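Local structure of cell wall surface anchor family protein (Streptococcus agalactiae serogroup V, 3PF2) at residues K251-A256 and I286-S291. The protein forms, as the major pilin GBS80, the shaft of a pilus on the bacterial surface, this chain being its C-terminal 35-kDa fragment. Sequence-based numbering, arbitrary orientation.
Sequences KGLAYA and IEFTVS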
ATOM      1  N   LYS A 251       2.277   3.657  14.973  1.00 11.51           N
ATOM      2  CA  LYS A 251       1.994   4.208  13.647  1.00 11.40           C
ATOM      3  C   LYS A 251       2.164   3.145  12.575  1.00 11.73           C
ATOM      4  O   LYS A 251       3.171   2.431  12.541  1.00 12.83           O
ATOM      5  CB  LYS A 251       2.898   5.411  13.336  1.00 11.07           C
ATOM      6  CG  LYS A 251       2.814   6.532  14.372  1.00 12.90           C
ATOM      7  CD  LYS A 251       3.614   7.764  13.971  1.00 14.22           C
ATOM      8  CE  LYS A 251       2.877   8.564  12.907  1.00 16.40           C
ATOM      9  NZ  LYS A 251       3.415   9.957  12.736  1.00 18.58           N
ATOM     10  N   GLY A 252       1.163   3.030  11.713  1.00 11.35           N
ATOM     11  CA  GLY A 252       1.301   2.196  10.529  1.00 11.14           C
ATOM     12  C   GLY A 252       0.706   0.806  10.610  1.00 11.36           C
ATOM     13  O   GLY A 252       1.255  -0.136  10.048  1.00 11.61           O
ATOM     14  N   LEU A 253      -0.408   0.657  11.322  1.00 11.26           N
ATOM     15  CA  LEU A 253      -1.135  -0.606  11.309  1.00 11.18           C
ATOM     16  C   LEU A 253      -2.315  -0.611  10.341  1.00 11.06           C
ATOM     17  O   LEU A 253      -3.041   0.380  10.222  1.00 11.65           O
ATOM     18  CB  LEU A 253      -1.655  -0.955  12.707  1.00 11.72           C
ATOM     19  CG  LEU A 253      -0.601  -1.024  13.806  1.00 11.21           C
ATOM     20  CD1 LEU A 253      -1.334  -1.181  15.147  1.00 11.91           C
ATOM     21  CD2 LEU A 253       0.417  -2.160  13.582  1.00 12.93           C
ATOM     22  N   ALA A 254      -2.535  -1.760   9.704  1.00 11.11           N
ATOM     23  CA  ALA A 254      -3.644  -1.912   8.758  1.00 10.27           C
ATOM     24  C   ALA A 254      -4.997  -1.650   9.404  1.00 10.74           C
ATOM     25  O   ALA A 254      -5.219  -2.013  10.550  1.00  9.98           O
ATOM     26  CB  ALA A 254      -3.637  -3.319   8.152  1.00 10.07           C
ATOM     27  N   TYR A 255      -5.901  -1.036   8.652  1.00 10.68           N
ATOM     28  CA  TYR A 255      -7.324  -1.020   9.010  1.00 10.05           C
ATOM     29  C   TYR A 255      -8.042  -1.006   7.662  1.00  9.75           C
ATOM     30  O   TYR A 255      -7.397  -0.790   6.620  1.00  9.82           O
ATOM     31  CB  TYR A 255      -7.686   0.213   9.874  1.00 10.58           C
ATOM     32  CG  TYR A 255      -7.756   1.484   9.056  1.00 10.93           C
ATOM     33  CD1 TYR A 255      -8.987   2.010   8.651  1.00 11.38           C
ATOM     34  CD2 TYR A 255      -6.587   2.110   8.621  1.00 11.90           C
ATOM     35  CE1 TYR A 255      -9.055   3.146   7.843  1.00 11.41           C
ATOM     36  CE2 TYR A 255      -6.637   3.251   7.826  1.00 11.52           C
ATOM     37  CZ  TYR A 255      -7.879   3.759   7.439  1.00 11.70           C
ATOM     38  OH  TYR A 255      -7.908   4.878   6.649  1.00 11.88           O
ATOM     39  N   ALA A 256      -9.352  -1.233   7.659  1.00  9.23           N
ATOM     40  CA  ALA A 256     -10.122  -1.253   6.406  1.00  9.17           C
ATOM     41  C   ALA A 256      -9.407  -2.097   5.335  1.00  9.71           C
ATOM     42  O   ALA A 256      -9.160  -1.648   4.210  1.00  9.92           O
ATOM     43  CB  ALA A 256     -10.392   0.185   5.917  1.00  9.62           C
ATOM     44  N   ILE A 286      -5.869  -5.345  26.780  1.00 14.42           N
ATOM     45  CA  ILE A 286      -6.542  -4.087  26.462  1.00 14.39           C
ATOM     46  C   ILE A 286      -6.774  -4.025  24.959  1.00 14.11           C
ATOM     47  O   ILE A 286      -5.821  -4.099  24.187  1.00 15.31           O
ATOM     48  CB  ILE A 286      -5.645  -2.889  26.850  1.00 14.30           C
ATOM     49  CG1 ILE A 286      -5.329  -2.927  28.356  1.00 15.11           C
ATOM     50  CG2 ILE A 286      -6.290  -1.555  26.399  1.00 15.08           C
ATOM     51  CD1 ILE A 286      -3.923  -2.526  28.685  1.00 15.71           C
ATOM     52  N   GLU A 287      -8.026  -3.883  24.549  1.00 13.56           N
ATOM     53  CA  GLU A 287      -8.333  -3.775  23.124  1.00 12.98           C
ATOM     54  C   GLU A 287      -8.300  -2.320  22.680  1.00 11.89           C
ATOM     55  O   GLU A 287      -8.573  -1.414  23.466  1.00 12.07           O
ATOM     56  CB  GLU A 287      -9.691  -4.414  22.813  1.00 13.97           C
ATOM     57  CG  GLU A 287      -9.692  -5.927  22.992  1.00 18.14           C
ATOM     58  CD  GLU A 287     -10.947  -6.615  22.462  1.00 23.56           C
ATOM     59  OE1 GLU A 287     -11.887  -5.928  21.997  1.00 26.85           O
ATOM     60  OE2 GLU A 287     -10.975  -7.867  22.504  1.00 28.48           O
ATOM     61  N   PHE A 288      -7.934  -2.090  21.420  1.00 11.32           N
ATOM     62  CA  PHE A 288      -8.125  -0.777  20.807  1.00 11.22           C
ATOM     63  C   PHE A 288      -8.434  -0.949  19.339  1.00 11.17           C
ATOM     64  O   PHE A 288      -8.232  -2.027  18.797  1.00 10.88           O
ATOM     65  CB  PHE A 288      -6.901   0.137  20.993  1.00 11.34           C
ATOM     66  CG  PHE A 288      -5.653  -0.317  20.284  1.00 10.54           C
ATOM     67  CD1 PHE A 288      -5.314   0.197  19.012  1.00 11.83           C
ATOM     68  CD2 PHE A 288      -4.775  -1.207  20.893  1.00 12.44           C
ATOM     69  CE1 PHE A 288      -4.128  -0.187  18.357  1.00 11.05           C
ATOM     70  CE2 PHE A 288      -3.585  -1.610  20.249  1.00 12.43           C
ATOM     71  CZ  PHE A 288      -3.253  -1.093  18.988  1.00 12.68           C
ATOM     72  N   THR A 289      -8.939   0.104  18.699  1.00 11.40           N
ATOM     73  CA  THR A 289      -9.197   0.015  17.267  1.00 12.09           C
ATOM     74  C   THR A 289      -8.420   1.066  16.495  1.00 10.97           C
ATOM     75  O   THR A 289      -8.223   2.184  16.972  1.00 11.40           O
ATOM     76  CB  THR A 289     -10.681   0.133  16.917  1.00 12.10           C
ATOM     77  OG1 THR A 289     -11.205   1.332  17.486  1.00 14.01           O
ATOM     78  CG2 THR A 289     -11.474  -1.058  17.448  1.00 14.35           C
ATOM     79  N   VAL A 290      -7.967   0.661  15.317  1.00 10.75           N
ATOM     80  CA  VAL A 290      -7.372   1.547  14.336  1.00 10.41           C
ATOM     81  C   VAL A 290      -8.421   1.796  13.259  1.00 10.65           C
ATOM     82  O   VAL A 290      -8.991   0.842  12.708  1.00 10.50           O
ATOM     83  CB  VAL A 290      -6.119   0.909  13.706  1.00  9.74           C
ATOM     84  CG1 VAL A 290      -5.579   1.810  12.578  1.00 10.60           C
ATOM     85  CG2 VAL A 290      -5.050   0.713  14.778  1.00 10.73           C
ATOM     86  N   SER A 291      -8.699   3.074  13.005  1.00 10.74           N
ATOM     87  CA  SER A 291      -9.711   3.502  12.030  1.00 11.52           C
ATOM     88  C   SER A 291      -9.150   4.639  11.189  1.00 11.50           C
ATOM     89  O   SER A 291      -7.996   5.019  11.339  1.00 10.40           O
ATOM     90  CB  SER A 291     -10.951   4.007  12.764  1.00 11.62           C
ATOM     91  OG  SER A 291     -10.683   5.258  13.401  1.00 13.58           O
TER
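Leu253, Tyr255 and Val290 join the two sheets of the C-terminal domain, of prealbumin-like fold: strand 247-253, paired with strand 178-190, meets the end of strand 286-290, an outermost strand of the facing four-stranded sheet. No hydrogen bond links 251-256 to 286-291; they meet by apolar side chains and by side chains lying against backbone. Val290 is central. Its CG1, anti to the backbone N (chi1 175°), lies 3.7 Å from the carbonyl O of Leu253 and 3.8 Å from CB of Tyr255. Its other methyl, CG2, lies 4.2 Å from CD1 of Leu253, the two side chains crossing at about a right angle. The same Leu253 CD1 reaches the edge of the Phe288 ring, 4.3 Å from CZ. This is sandwich-core packing in an Ig-like fold, with Tyr268 of strand 266-274 touching both Leu253 and Val290 and Phe186 of strand 178-190 stacking edge-to-face with Phe288. Gly252 and Leu253 both lie opposite Gly182 of strand 178-190, a G1 beta bulge. Two residues on from Leu253, Tyr255 places CG between its backbone N and carbonyl carbon (chi1 75°), and the ring lies beside the chain leaving strand 286-290. One ring face is covered by the backbone of Ser291, whose carbonyl C lies 3.6 Å over the ring, nearer its CD1-CE1 side than its centre. Tyr255 CB comes within 3.2 Å of Val290 O, a tight approach. The phenol OH hydrogen-bonds to Ala261 O, anchoring the ring's far end, and the Ser291 hydroxyl is held by the backbone N of Thr293.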